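Local atomic coordinates of NURA (Sulfolobus solfataricus, PDB entry 2YGK), a protein that acts as a manganese-dependent nuclease in DNA double-strand break repair, probably working with HerA to resect the ends of linear double-stranded DNA. Residues C52-D58 against G127-D133; L198-S204 against R268-I274; F259-L263 against I286-S291; K139-V144 against M179-Q183; A120-S125 against K188-Y193. One frame throughout, in Å; residues are numbered along the deposited sequence.

How the interactions relate
Interactions 1, 2 and 3 all reach the central mixed sheet. Strands 129-133 and 197-201 are neighbours in it, and so are 270-275 and 255-262, so backbone bonds run from one contact to the next. Interactions 2 and 3 are buried, while 1, 4 and 5 are partly buried. Interaction 1 ends at the manganese ion. Interaction 2 is richest in polar side-chain bonds, whereas interaction 3 lays a helix on the sheet, mostly by apolar and selenium contacts. Interactions 4 and 5 share helix 171-193: interaction 4 combines one amide-to-carbonyl bond with apolar packing, and interaction 5 is a leucine knob and a tyrosine against a glycine. Interactions 3 and 4 lie on opposite sides of the chain's centre.

Interaction 1: residues C52-D58 against G127-D133; sequences CKFVAID and GDYILMD. With MN (manganese (II) ion), chain C.
Phe54 to Ile57 and Tyr129 to Met132 pair as neighbouring parallel strands, their short axes 19° apart. Leu131 N gives to Val55 O at 2.9 Å. Packing is tight on the face of Val55, Ile57, Ile130 and Met132, where Ile57 CD1 lies 3.6 Å from Ile130 CG2 and helix 104-123 covers Ile57 and Met132. On the other face the nearly parallel Phe54 and Tyr129 rings are slid apart, centroids 5.8 Å, and barely overlap. The start of the pairing is more exposed yet well hydrogen-bonded: Lys53 O accepts from Asp128 N and Tyr129 N, and Asp128 OD2 takes Lys53 N at 2.9 Å from above the carboxylate plane. The Lys53 side chain leads away, and Cys52 SG lies at the edge of the Tyr129 ring. At the far end, CG anti to the backbone N in both, Asp58 OD1 (2.4 Å) and Asp133 OD2 (2.5 Å) grip one manganese ion. Paired aspartates on adjacent strands binding a divalent metal are characteristic of RNase H-like nuclease sites.

Interaction 2: residues L198-S204 against R268-I274; sequences LWISKVS and RVIRVDI
Ser201 and Arg271 face each other as an antiparallel hydrogen-bonded pair, Ser201 N reaching Arg271 O at 3.1 Å and Arg271 N reaching Ser201 O at 3.0 Å. Trp199 and Asp273 form the next such pair, and there the indole presents its edge: Trp199 CD1 lies 3.2 Å from Asp273 O. Between them, Ile200 and Val272 make a non-hydrogen-bonded pair whose side chains join Leu198, Ile270 and Ile274 on the other face.

Arg271 carries the polar side. With CG anti to the backbone N (chi1 -173°) and the chain extended as far as NE, its guanidinium arrives flat between two partners. Arg271 NH1 gives to Ser204 OG at 3.0 Å, and Arg271 NE meets the syn lone pair of Asp273 OD1 at 3.1 Å in a nearly straight bond of 177°, part of a salt bridge. These partners are positioned from further out: Asp273 OD1 is bonded to Thr258 OG1, Asp273 OD2 to Leu136 N, and Ser204 OG to Gly206 N.

At the strand end, Lys202 CE sits over the face of the Arg268 guanidinium, 3.5 Å from Arg268 CZ, bringing two positive groups near each other, while Lys202 makes a cation-pi contact with Tyr298. Strand 197-201, antiparallel to 270-275 and parallel to 129-133, is one of the places where the mixed sheet of this RNase H-like fold changes from antiparallel to parallel pairing.

Interaction 3: residues F259-L263 against I286-S291; sequences FYTRL and IMDRLS
Met287, a selenomethionine here, crosses from helix 280-291 to Thr261 of strand 255-262 and Leu263 just beyond it. Met287 CB lies 4.3 Å from Leu263 CD2. Next, Met287 CG passes Thr261 OG1 at 3.3 Å, and the selenium follows at 3.2 Å from that same Thr261 OG1, the two side chains sliding past each other in opposite directions. A bend at the last torsion (chi3 57°) then turns the methyl along the strand, so that Met287 CE lies between Thr261 OG1 (3.4 Å) and Arg262 O (3.5 Å). Thr261 OG1 has its own hydrogen bond, to Gly228 O.

Leu263 CD2 packs further along the helix, 4.1 Å from Leu290 CB, and Ile286 CG2 approaches the edge of the Phe259 ring. Ser291 OG gives to Met287 O at 3.0 Å and is also bonded to Arg227 NH2, while Arg227 NE bonds Leu263 O. With an alanine in place of Ser291, Arg227 NH2 would probably lose this partner and Met287 O its side-chain donor, leaving the arginine less firmly placed. The axes of segments 259-262 and 286-291 run at 43° and approach to 10.1 Å, the layer spacing of an alpha/beta packing in which a helix covers one sheet face.

Interaction 4: residues K139-V144 against M179-Q183; sequences KIGNKV and MLLNQ
The C-terminal end of helix 136-140 packs against helix 171-193, where Ile140 and Gln183 meet with side chains at about a right angle. Gln183, extended beyond CG, lays its amide along the chain end: Gln183 NE2 gives to Ile140 O at 3.2 Å, with an N-H...O angle of 149°, and Gln183 CG lies 3.1 Å from the same oxygen. Ile140 O lies near the amide plane of Gln183, which helps to set its rotation. Gly141 then leaves the helix with positive phi (79°). The chain runs on to Val144, whose two methyls pack on adjacent residues of the partner helix: Val144 CG2 lies 3.7 Å from Met179 CB, and CG1 4.0 Å from Leu180 CG. Met179 is a selenomethionine with two deposited conformers, so its outer atoms are less certain. One residue before Ile140, Lys139 NZ bonds Asp133 O and pairs with Glu116 near the metal. A last helical carbonyl followed by a glycine of positive phi is typical of a helix C terminus.

Interaction 5: residues A120-S125 against K188-Y193; sequences ALRDGS and KIIEEY
Leu121 and Tyr193 each hold CG anti to the carbonyl carbon (chi1 -71° and -59°), which leans the two side chains into the groove between helices 104-123 and 171-193. Leu121 enters as a knob among Lys188, Ile189, Glu192 and Tyr193: its CG lies 3.8 Å from Ile189 CG1, and its CD2 reaches Glu192 OE1 at 3.6 Å and Lys188 CB at 4.0 Å. One position earlier, Ala120 CB touches Ile189 CD1 at 3.7 Å.

This is a single knob-into-hole contact between two helices that cover the same sheet face, for Ala120 also rests on Met132 and Tyr193 on Ile130, both of strand 129-133. Tyr193 brings its hydroxyl to Gly124 and Ser125, with Tyr193 OH 3.4 Å from Gly124 CA and 3.0 Å from Ser125 N. The ring passes so close that a CB on Gly124 would clash with Tyr193 CZ, and with Ala120 O as well. Within helix 171-193, Glu192 turns CG anti to its backbone N (chi1 165°), and that CG covers one face of the neighbouring Tyr193 ring, 3.4 Å above the plane. Replacing Tyr193 by an alanine would probably open a gap beside Gly124 and deprive Leu121 of one wall of its socket. On the outer side, Lys188 NZ pairs with Glu191 OE2 at 2.9 Å, from above the carboxylate plane.

Interaction 1: residues C52-D58 against G127-D133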
# COMPACT_ATOMS: atom_id res chain seq x y z
N CYS A 52 26.21 6.87 27.83
CA CYS A 52 26.02 7.70 26.66
C CYS A 52 24.52 7.75 26.30
O CYS A 52 23.82 6.73 26.33
CB CYS A 52 26.87 7.13 25.52
SG CYS A 52 26.38 7.66 23.90
N LYS A 53 24.02 8.93 25.97
CA LYS A 53 22.59 9.17 25.94
C LYS A 53 22.08 9.26 24.52
O LYS A 53 22.61 10.00 23.70
CB LYS A 53 22.23 10.44 26.72
CG LYS A 53 21.85 10.20 28.16
CD LYS A 53 21.63 11.53 28.86
CE LYS A 53 21.01 11.39 30.26
NZ LYS A 53 22.04 10.79 31.18
N PHE A 54 21.03 8.48 24.25
CA PHE A 54 20.41 8.39 22.95
C PHE A 54 19.00 8.88 23.06
O PHE A 54 18.28 8.45 23.97
CB PHE A 54 20.36 6.94 22.49
CG PHE A 54 21.71 6.32 22.32
CD1 PHE A 54 22.38 6.41 21.11
CD2 PHE A 54 22.32 5.66 23.38
CE1 PHE A 54 23.64 5.84 20.96
CE2 PHE A 54 23.56 5.08 23.23
CZ PHE A 54 24.24 5.18 22.02
N VAL A 55 18.61 9.78 22.15
CA VAL A 55 17.21 10.15 21.98
C VAL A 55 16.76 9.46 20.70
O VAL A 55 17.30 9.73 19.63
CB VAL A 55 17.01 11.70 21.85
CG1 VAL A 55 15.54 12.03 21.53
CG2 VAL A 55 17.45 12.41 23.11
N ALA A 56 15.77 8.60 20.80
CA ALA A 56 15.20 7.93 19.63
C ALA A 56 13.82 8.53 19.28
O ALA A 56 13.05 8.87 20.14
CB ALA A 56 15.06 6.46 19.89
N ILE A 57 13.54 8.62 17.98
CA ILE A 57 12.28 9.09 17.51
C ILE A 57 11.76 8.08 16.53
O ILE A 57 12.50 7.68 15.60
CB ILE A 57 12.39 10.46 16.79
CG1 ILE A 57 12.83 11.58 17.77
CG2 ILE A 57 11.03 10.86 16.15
CD1 ILE A 57 14.28 12.02 17.60
N ASP A 58 10.49 7.68 16.73
CA ASP A 58 9.73 6.98 15.70
C ASP A 58 8.31 7.47 15.60
O ASP A 58 7.81 8.20 16.51
CB ASP A 58 9.71 5.47 15.97
CG ASP A 58 9.58 4.66 14.69
OD1 ASP A 58 9.15 5.17 13.66
OD2 ASP A 58 9.99 3.49 14.68
N GLY A 127 20.56 14.65 24.04
CA GLY A 127 21.39 13.44 24.02
C GLY A 127 22.72 13.62 23.32
O GLY A 127 23.03 14.70 22.83
N ASP A 128 23.51 12.56 23.28
CA ASP A 128 24.77 12.58 22.57
C ASP A 128 24.56 12.18 21.12
O ASP A 128 25.29 12.62 20.24
CB ASP A 128 25.75 11.59 23.23
CG ASP A 128 26.02 11.91 24.71
OD1 ASP A 128 26.24 13.10 25.04
OD2 ASP A 128 25.99 10.97 25.54
N TYR A 129 23.59 11.30 20.90
CA TYR A 129 23.21 10.90 19.56
C TYR A 129 21.69 10.91 19.43
O TYR A 129 20.94 10.81 20.43
CB TYR A 129 23.70 9.50 19.27
CG TYR A 129 25.19 9.31 19.16
CD1 TYR A 129 25.82 9.38 17.92
CD2 TYR A 129 25.96 8.94 20.25
CE1 TYR A 129 27.19 9.15 17.76
CE2 TYR A 129 27.35 8.71 20.12
CZ TYR A 129 27.96 8.81 18.86
OH TYR A 129 29.33 8.59 18.68
N ILE A 130 21.23 11.03 18.19
CA ILE A 130 19.81 10.96 17.87
C ILE A 130 19.62 9.79 16.95
O ILE A 130 20.29 9.68 15.95
CB ILE A 130 19.33 12.23 17.16
CG1 ILE A 130 19.55 13.45 18.04
CG2 ILE A 130 17.82 12.14 16.83
CD1 ILE A 130 19.14 14.70 17.35
N LEU A 131 18.71 8.89 17.30
CA LEU A 131 18.40 7.76 16.45
C LEU A 131 17.05 7.97 15.79
O LEU A 131 16.03 8.02 16.47
CB LEU A 131 18.34 6.48 17.27
CG LEU A 131 19.49 6.28 18.22
CD1 LEU A 131 19.34 4.95 18.93
CD2 LEU A 131 20.80 6.36 17.40
N MSE A 132 17.05 8.09 14.47
CA MSE A 132 15.84 8.08 13.68
C MSE A 132 15.63 6.68 13.10
O MSE A 132 16.60 5.98 12.79
CB MSE A 132 15.94 9.03 12.47
CG MSE A 132 16.48 10.42 12.77
SE MSE A 132 15.25 11.54 13.74
CE MSE A 132 13.70 11.40 12.61
N ASP A 133 14.35 6.34 12.90
CA ASP A 133 13.93 5.10 12.29
C ASP A 133 13.65 5.32 10.82
O ASP A 133 12.72 6.00 10.47
CB ASP A 133 12.66 4.61 12.96
CG ASP A 133 12.13 3.35 12.33
OD1 ASP A 133 12.87 2.38 12.24
OD2 ASP A 133 10.97 3.30 11.94
MN MN C . 8.81 4.42 11.41

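Interaction 2: residues L198-S204 against R268-I274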
# COMPACT_ATOMS: atom_id res chain seq x y z
N LEU A 198 21.88 9.38 13.71
CA LEU A 198 22.06 8.07 13.16
C LEU A 198 20.73 7.69 12.62
O LEU A 198 19.76 7.61 13.36
CB LEU A 198 22.47 7.08 14.24
CG LEU A 198 23.80 7.39 14.93
CD1 LEU A 198 24.15 6.28 15.86
CD2 LEU A 198 24.92 7.63 13.91
N TRP A 199 20.70 7.43 11.33
CA TRP A 199 19.51 7.08 10.66
C TRP A 199 19.52 5.57 10.44
O TRP A 199 20.19 5.08 9.53
CB TRP A 199 19.47 7.83 9.33
CG TRP A 199 19.62 9.32 9.46
CD1 TRP A 199 20.78 10.05 9.57
CD2 TRP A 199 18.57 10.28 9.44
NE1 TRP A 199 20.51 11.39 9.63
CE2 TRP A 199 19.16 11.56 9.55
CE3 TRP A 199 17.17 10.18 9.33
CZ2 TRP A 199 18.41 12.73 9.56
CZ3 TRP A 199 16.44 11.33 9.33
CH2 TRP A 199 17.06 12.60 9.45
N ILE A 200 18.74 4.85 11.21
CA ILE A 200 18.84 3.41 11.24
C ILE A 200 17.64 2.72 10.62
O ILE A 200 16.50 3.08 10.94
CB ILE A 200 18.96 2.97 12.68
CG1 ILE A 200 20.30 3.49 13.22
CG2 ILE A 200 18.86 1.49 12.79
CD1 ILE A 200 20.52 3.19 14.64
N SER A 201 17.89 1.73 9.76
CA SER A 201 16.84 0.94 9.19
C SER A 201 17.11 -0.56 9.21
O SER A 201 18.22 -1.00 9.00
CB SER A 201 16.45 1.42 7.74
OG SER A 201 17.55 1.64 6.86
N LYS A 202 16.04 -1.33 9.45
CA LYS A 202 16.01 -2.78 9.41
C LYS A 202 15.95 -3.30 7.98
O LYS A 202 16.36 -4.41 7.71
CB LYS A 202 14.80 -3.28 10.20
CG LYS A 202 14.79 -2.93 11.70
CD LYS A 202 13.42 -3.27 12.42
CE LYS A 202 13.69 -3.86 13.86
NZ LYS A 202 12.41 -4.13 14.66
N VAL A 203 15.46 -2.47 7.06
CA VAL A 203 15.22 -2.84 5.66
C VAL A 203 15.99 -1.90 4.73
O VAL A 203 16.22 -0.75 5.07
CB VAL A 203 13.71 -2.74 5.36
CG1 VAL A 203 13.41 -2.87 3.88
CG2 VAL A 203 12.97 -3.81 6.15
N SER A 204 16.39 -2.38 3.56
CA SER A 204 17.02 -1.51 2.58
C SER A 204 17.14 -2.17 1.21
O SER A 204 17.24 -3.38 1.12
CB SER A 204 18.40 -1.10 3.06
OG SER A 204 19.05 -0.32 2.06
N ARG A 268 20.28 -9.58 13.62
CA ARG A 268 19.95 -8.92 12.37
C ARG A 268 21.05 -7.96 12.03
O ARG A 268 21.79 -7.55 12.90
CB ARG A 268 18.65 -8.14 12.55
CG ARG A 268 18.77 -7.05 13.63
CD ARG A 268 17.63 -6.10 13.59
NE ARG A 268 16.42 -6.76 14.03
CZ ARG A 268 15.31 -6.93 13.29
NH1 ARG A 268 15.24 -6.50 12.04
NH2 ARG A 268 14.27 -7.55 13.84
N VAL A 269 21.16 -7.61 10.75
CA VAL A 269 22.02 -6.55 10.32
C VAL A 269 21.13 -5.33 10.11
O VAL A 269 20.01 -5.45 9.55
CB VAL A 269 22.70 -6.91 8.99
CG1 VAL A 269 23.51 -5.73 8.46
CG2 VAL A 269 23.59 -8.19 9.12
N ILE A 270 21.62 -4.17 10.55
CA ILE A 270 20.95 -2.90 10.30
C ILE A 270 21.81 -1.98 9.43
O ILE A 270 23.04 -2.12 9.41
CB ILE A 270 20.63 -2.19 11.61
CG1 ILE A 270 21.91 -1.81 12.36
CG2 ILE A 270 19.78 -3.06 12.49
CD1 ILE A 270 21.68 -1.11 13.72
N ARG A 271 21.16 -1.06 8.71
CA ARG A 271 21.83 -0.01 7.94
C ARG A 271 21.93 1.25 8.79
O ARG A 271 20.96 1.66 9.41
CB ARG A 271 21.02 0.32 6.70
CG ARG A 271 21.73 1.29 5.75
CD ARG A 271 20.78 1.78 4.64
NE ARG A 271 21.42 2.83 3.84
CZ ARG A 271 21.54 2.83 2.51
NH1 ARG A 271 21.05 1.84 1.74
NH2 ARG A 271 22.18 3.84 1.93
N VAL A 272 23.10 1.88 8.79
CA VAL A 272 23.24 3.17 9.47
C VAL A 272 23.71 4.20 8.47
O VAL A 272 24.71 3.97 7.79
CB VAL A 272 24.28 3.11 10.59
CG1 VAL A 272 24.37 4.44 11.22
CG2 VAL A 272 23.94 2.04 11.64
N ASP A 273 23.01 5.32 8.37
CA ASP A 273 23.47 6.48 7.62
C ASP A 273 23.84 7.57 8.59
O ASP A 273 23.08 7.87 9.49
CB ASP A 273 22.40 7.03 6.71
CG ASP A 273 21.88 6.02 5.70
OD1 ASP A 273 22.70 5.15 5.37
OD2 ASP A 273 20.66 6.10 5.29
N ILE A 274 24.98 8.18 8.39
CA ILE A 274 25.44 9.26 9.25
C ILE A 274 26.00 10.35 8.34
O ILE A 274 26.85 10.07 7.53
CB ILE A 274 26.47 8.72 10.31
CG1 ILE A 274 27.18 9.84 11.05
CG2 ILE A 274 27.51 7.86 9.70
CD1 ILE A 274 28.06 9.29 12.17
O HOH W 1 19.60 3.86 7.23

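Interaction 3: residues F259-L263 against I286-S291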
# COMPACT_ATOMS: atom_id res chain seq x y z
N PHE A 259 27.03 2.49 6.46
CA PHE A 259 27.59 1.16 6.69
C PHE A 259 26.48 0.27 7.21
O PHE A 259 25.45 0.76 7.66
CB PHE A 259 28.76 1.20 7.67
CG PHE A 259 28.41 1.71 9.04
CD1 PHE A 259 28.43 3.06 9.31
CD2 PHE A 259 28.10 0.85 10.06
CE1 PHE A 259 28.10 3.55 10.60
CE2 PHE A 259 27.79 1.34 11.35
CZ PHE A 259 27.77 2.68 11.61
N TYR A 260 26.72 -1.04 7.15
CA TYR A 260 25.86 -2.05 7.72
C TYR A 260 26.53 -2.62 8.92
O TYR A 260 27.73 -2.86 8.92
CB TYR A 260 25.65 -3.13 6.72
CG TYR A 260 24.86 -2.66 5.55
CD1 TYR A 260 23.44 -2.62 5.61
CD2 TYR A 260 25.48 -2.25 4.39
CE1 TYR A 260 22.69 -2.21 4.52
CE2 TYR A 260 24.72 -1.85 3.27
CZ TYR A 260 23.33 -1.81 3.36
OH TYR A 260 22.58 -1.41 2.27
N THR A 261 25.80 -2.85 9.98
CA THR A 261 26.43 -3.39 11.18
C THR A 261 25.48 -4.41 11.74
O THR A 261 24.27 -4.34 11.52
CB THR A 261 26.72 -2.25 12.24
OG1 THR A 261 27.41 -2.78 13.41
CG2 THR A 261 25.44 -1.57 12.63
N ARG A 262 26.07 -5.40 12.41
CA ARG A 262 25.40 -6.33 13.27
C ARG A 262 25.98 -6.05 14.61
O ARG A 262 27.19 -6.19 14.77
CB ARG A 262 25.72 -7.77 12.86
CG ARG A 262 25.15 -8.81 13.82
CD ARG A 262 25.44 -10.22 13.38
NE ARG A 262 24.77 -10.64 12.14
CZ ARG A 262 25.36 -10.88 10.96
NH1 ARG A 262 26.67 -10.74 10.79
NH2 ARG A 262 24.63 -11.27 9.91
N LEU A 263 25.13 -5.70 15.58
CA LEU A 263 25.57 -5.30 16.93
C LEU A 263 25.87 -6.47 17.83
O LEU A 263 26.55 -6.31 18.84
CB LEU A 263 24.54 -4.42 17.62
CG LEU A 263 24.27 -3.15 16.82
CD1 LEU A 263 23.03 -2.53 17.31
CD2 LEU A 263 25.45 -2.14 16.83
N ILE A 286 30.63 3.79 17.56
CA ILE A 286 29.18 3.86 17.43
C ILE A 286 28.54 2.49 17.71
O ILE A 286 27.47 2.43 18.31
CB ILE A 286 28.74 4.35 16.03
CG1 ILE A 286 29.00 5.86 15.86
CG2 ILE A 286 27.25 4.07 15.77
CD1 ILE A 286 28.80 6.33 14.41
N MSE A 287 29.19 1.41 17.28
CA MSE A 287 28.69 0.09 17.59
C MSE A 287 28.70 -0.17 19.09
O MSE A 287 27.76 -0.67 19.66
CB MSE A 287 29.55 -0.97 16.90
CG MSE A 287 29.34 -1.01 15.41
SE MSE A 287 30.41 -2.36 14.55
CE MSE A 287 29.89 -3.99 15.45
N ASP A 288 29.82 0.17 19.72
CA ASP A 288 30.06 -0.14 21.13
C ASP A 288 29.05 0.56 21.99
O ASP A 288 28.45 -0.04 22.87
CB ASP A 288 31.47 0.27 21.53
CG ASP A 288 32.52 -0.74 21.11
OD1 ASP A 288 32.11 -1.83 20.61
OD2 ASP A 288 33.75 -0.46 21.26
N ARG A 289 28.85 1.84 21.71
CA ARG A 289 27.82 2.66 22.36
C ARG A 289 26.38 2.22 22.08
O ARG A 289 25.54 2.18 22.99
CB ARG A 289 28.02 4.13 21.97
CG ARG A 289 29.33 4.70 22.46
CD ARG A 289 29.72 5.88 21.65
NE ARG A 289 30.86 6.60 22.22
CZ ARG A 289 31.51 7.61 21.62
NH1 ARG A 289 31.17 8.02 20.40
NH2 ARG A 289 32.52 8.20 22.23
N LEU A 290 26.06 1.90 20.84
CA LEU A 290 24.73 1.36 20.54
C LEU A 290 24.47 0.01 21.22
O LEU A 290 23.34 -0.24 21.67
CB LEU A 290 24.52 1.14 19.06
CG LEU A 290 24.30 2.37 18.23
CD1 LEU A 290 24.48 2.02 16.77
CD2 LEU A 290 22.92 2.93 18.58
N SER A 291 25.49 -0.84 21.29
CA SER A 291 25.35 -2.14 21.94
C SER A 291 24.87 -1.99 23.40
O SER A 291 24.15 -2.83 23.92
CB SER A 291 26.65 -2.97 21.84
OG SER A 291 26.96 -3.42 20.50

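Interaction 4: residues K139-V144 against M179-Q183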
# COMPACT_ATOMS: atom_id res chain seq x y z
N LYS A 139 13.71 9.53 4.08
CA LYS A 139 13.18 10.67 4.85
C LYS A 139 13.21 11.97 4.04
O LYS A 139 12.32 12.83 4.20
CB LYS A 139 13.97 10.88 6.13
CG LYS A 139 13.80 9.78 7.16
CD LYS A 139 12.55 9.94 7.99
CE LYS A 139 12.04 8.61 8.57
NZ LYS A 139 12.27 8.51 10.03
N ILE A 140 14.23 12.11 3.21
CA ILE A 140 14.38 13.26 2.34
C ILE A 140 13.32 13.30 1.27
O ILE A 140 12.91 14.38 0.88
CB ILE A 140 15.75 13.25 1.65
CG1 ILE A 140 16.79 13.92 2.54
CG2 ILE A 140 15.69 13.95 0.27
CD1 ILE A 140 18.06 14.18 1.84
N GLY A 141 12.88 12.13 0.79
CA GLY A 141 11.81 12.05 -0.19
C GLY A 141 12.32 12.37 -1.57
O GLY A 141 13.51 12.62 -1.74
N ASN A 142 11.42 12.36 -2.56
CA ASN A 142 11.79 12.63 -3.96
C ASN A 142 11.89 14.12 -4.24
O ASN A 142 11.60 14.93 -3.39
CB ASN A 142 10.77 12.01 -4.94
CG ASN A 142 10.77 10.47 -4.92
OD1 ASN A 142 11.76 9.82 -4.53
ND2 ASN A 142 9.65 9.87 -5.36
N LYS A 143 12.29 14.44 -5.46
CA LYS A 143 12.45 15.81 -5.90
C LYS A 143 11.07 16.47 -6.12
O LYS A 143 10.14 15.83 -6.61
CB LYS A 143 13.31 15.80 -7.17
CG LYS A 143 14.64 14.98 -7.02
CD LYS A 143 15.66 15.26 -8.14
CE LYS A 143 17.03 14.62 -7.84
NZ LYS A 143 18.11 15.13 -8.75
N VAL A 144 10.95 17.76 -5.74
CA VAL A 144 9.66 18.48 -5.77
C VAL A 144 9.56 19.73 -6.68
O VAL A 144 10.42 20.62 -6.67
CB VAL A 144 9.28 18.91 -4.35
CG1 VAL A 144 8.73 20.31 -4.34
CG2 VAL A 144 8.28 17.93 -3.74
N MSE A 179 6.12 17.29 1.42
CA MSE A 179 7.43 16.82 1.00
C MSE A 179 8.49 17.88 1.26
O MSE A 179 9.52 17.60 1.86
CB MSE A 179 7.40 16.45 -0.48
CG MSE A 179 6.66 15.18 -0.76
SE MSE A 179 6.60 14.74 -2.64
CE MSE A 179 8.50 14.30 -2.88
N LEU A 180 8.21 19.10 0.82
CA LEU A 180 9.12 20.23 1.06
C LEU A 180 9.41 20.41 2.55
O LEU A 180 10.57 20.49 2.96
CB LEU A 180 8.55 21.53 0.49
CG LEU A 180 9.17 22.06 -0.81
CD1 LEU A 180 8.61 23.44 -1.11
CD2 LEU A 180 10.70 22.13 -0.74
N LEU A 181 8.36 20.45 3.36
CA LEU A 181 8.51 20.58 4.81
C LEU A 181 9.50 19.57 5.39
O LEU A 181 10.40 19.92 6.16
CB LEU A 181 7.15 20.42 5.52
CG LEU A 181 7.20 20.70 7.02
CD1 LEU A 181 7.85 22.06 7.30
CD2 LEU A 181 5.82 20.61 7.66
N ASN A 182 9.34 18.31 5.02
CA ASN A 182 10.30 17.31 5.46
C ASN A 182 11.74 17.62 5.03
O ASN A 182 12.67 17.51 5.84
CB ASN A 182 9.88 15.95 4.96
CG ASN A 182 8.55 15.53 5.51
OD1 ASN A 182 8.08 16.08 6.48
ND2 ASN A 182 7.95 14.54 4.88
N GLN A 183 11.94 18.04 3.79
CA GLN A 183 13.29 18.36 3.30
C GLN A 183 13.91 19.51 4.10
O GLN A 183 15.09 19.48 4.44
CB GLN A 183 13.29 18.68 1.80
CG GLN A 183 13.07 17.46 0.90
CD GLN A 183 13.09 17.74 -0.61
OE1 GLN A 183 13.04 18.89 -1.06
NE2 GLN A 183 13.17 16.67 -1.39

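Interaction 5: residues A120-S125 against K188-Y193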
# COMPACT_ATOMS: atom_id res chain seq x y z
N ALA A 120 12.74 15.59 16.59
CA ALA A 120 14.20 15.52 16.55
C ALA A 120 14.78 16.92 16.85
O ALA A 120 15.82 17.05 17.50
CB ALA A 120 14.68 15.00 15.20
N LEU A 121 14.11 17.97 16.40
CA LEU A 121 14.56 19.31 16.72
C LEU A 121 14.16 19.67 18.13
O LEU A 121 14.93 20.31 18.84
CB LEU A 121 13.98 20.34 15.78
CG LEU A 121 14.56 20.27 14.38
CD1 LEU A 121 13.60 20.97 13.44
CD2 LEU A 121 15.96 20.90 14.30
N ARG A 122 12.98 19.27 18.56
CA ARG A 122 12.63 19.54 19.93
C ARG A 122 13.65 18.94 20.91
O ARG A 122 14.26 19.67 21.66
CB ARG A 122 11.22 19.05 20.25
CG ARG A 122 10.64 19.67 21.51
CD ARG A 122 9.17 19.36 21.68
NE ARG A 122 8.83 19.24 23.09
CZ ARG A 122 7.67 18.79 23.58
NH1 ARG A 122 6.69 18.38 22.76
NH2 ARG A 122 7.50 18.72 24.90
N ASP A 123 13.85 17.63 20.89
CA ASP A 123 14.54 16.98 22.01
C ASP A 123 15.89 16.46 21.64
O ASP A 123 16.54 15.83 22.46
CB ASP A 123 13.71 15.81 22.56
CG ASP A 123 12.28 16.23 22.95
OD1 ASP A 123 12.10 17.24 23.68
OD2 ASP A 123 11.35 15.52 22.55
N GLY A 124 16.34 16.73 20.42
CA GLY A 124 17.62 16.18 19.96
C GLY A 124 18.82 16.56 20.81
O GLY A 124 19.68 15.74 21.09
N SER A 125 18.85 17.80 21.25
CA SER A 125 19.96 18.34 22.01
C SER A 125 20.04 17.76 23.41
O SER A 125 21.00 18.01 24.10
CB SER A 125 19.83 19.84 22.08
OG SER A 125 18.49 20.17 22.34
N LYS A 188 17.46 21.27 8.78
CA LYS A 188 17.73 21.92 10.05
C LYS A 188 18.44 20.94 10.98
O LYS A 188 19.38 21.31 11.67
CB LYS A 188 16.46 22.47 10.68
CG LYS A 188 15.81 23.57 9.82
CD LYS A 188 15.55 24.89 10.59
CE LYS A 188 16.85 25.62 11.00
NZ LYS A 188 17.39 26.54 9.96
N ILE A 189 17.99 19.69 10.97
CA ILE A 189 18.54 18.66 11.84
C ILE A 189 20.04 18.43 11.53
O ILE A 189 20.86 18.40 12.42
CB ILE A 189 17.74 17.38 11.72
CG1 ILE A 189 16.33 17.60 12.28
CG2 ILE A 189 18.40 16.26 12.48
CD1 ILE A 189 15.30 16.51 11.87
N ILE A 190 20.35 18.32 10.25
CA ILE A 190 21.70 18.14 9.78
C ILE A 190 22.58 19.27 10.20
O ILE A 190 23.68 19.06 10.68
CB ILE A 190 21.78 18.06 8.25
CG1 ILE A 190 20.97 16.86 7.73
CG2 ILE A 190 23.23 17.89 7.80
CD1 ILE A 190 21.39 15.54 8.33
N GLU A 191 22.12 20.49 10.05
CA GLU A 191 22.98 21.61 10.44
C GLU A 191 23.15 21.80 11.95
O GLU A 191 24.18 22.25 12.39
CB GLU A 191 22.58 22.91 9.75
CG GLU A 191 21.28 23.50 10.21
CD GLU A 191 21.02 24.86 9.59
OE1 GLU A 191 21.98 25.66 9.48
OE2 GLU A 191 19.85 25.12 9.21
N GLU A 192 22.15 21.44 12.75
CA GLU A 192 22.25 21.59 14.19
C GLU A 192 22.97 20.37 14.81
O GLU A 192 23.64 20.47 15.86
CB GLU A 192 20.84 21.79 14.80
CG GLU A 192 20.75 21.61 16.33
CD GLU A 192 19.43 22.10 16.95
OE1 GLU A 192 18.51 22.55 16.21
OE2 GLU A 192 19.34 22.07 18.20
N TYR A 193 22.86 19.21 14.17
CA TYR A 193 23.36 18.01 14.80
C TYR A 193 24.35 17.22 13.97
O TYR A 193 24.67 16.10 14.34
CB TYR A 193 22.21 17.11 15.17
CG TYR A 193 21.20 17.72 16.09
CD1 TYR A 193 21.48 17.89 17.44
CD2 TYR A 193 19.94 18.08 15.64
CE1 TYR A 193 20.54 18.42 18.33
CE2 TYR A 193 18.98 18.61 16.52
CZ TYR A 193 19.30 18.78 17.86
OH TYR A 193 18.38 19.30 18.73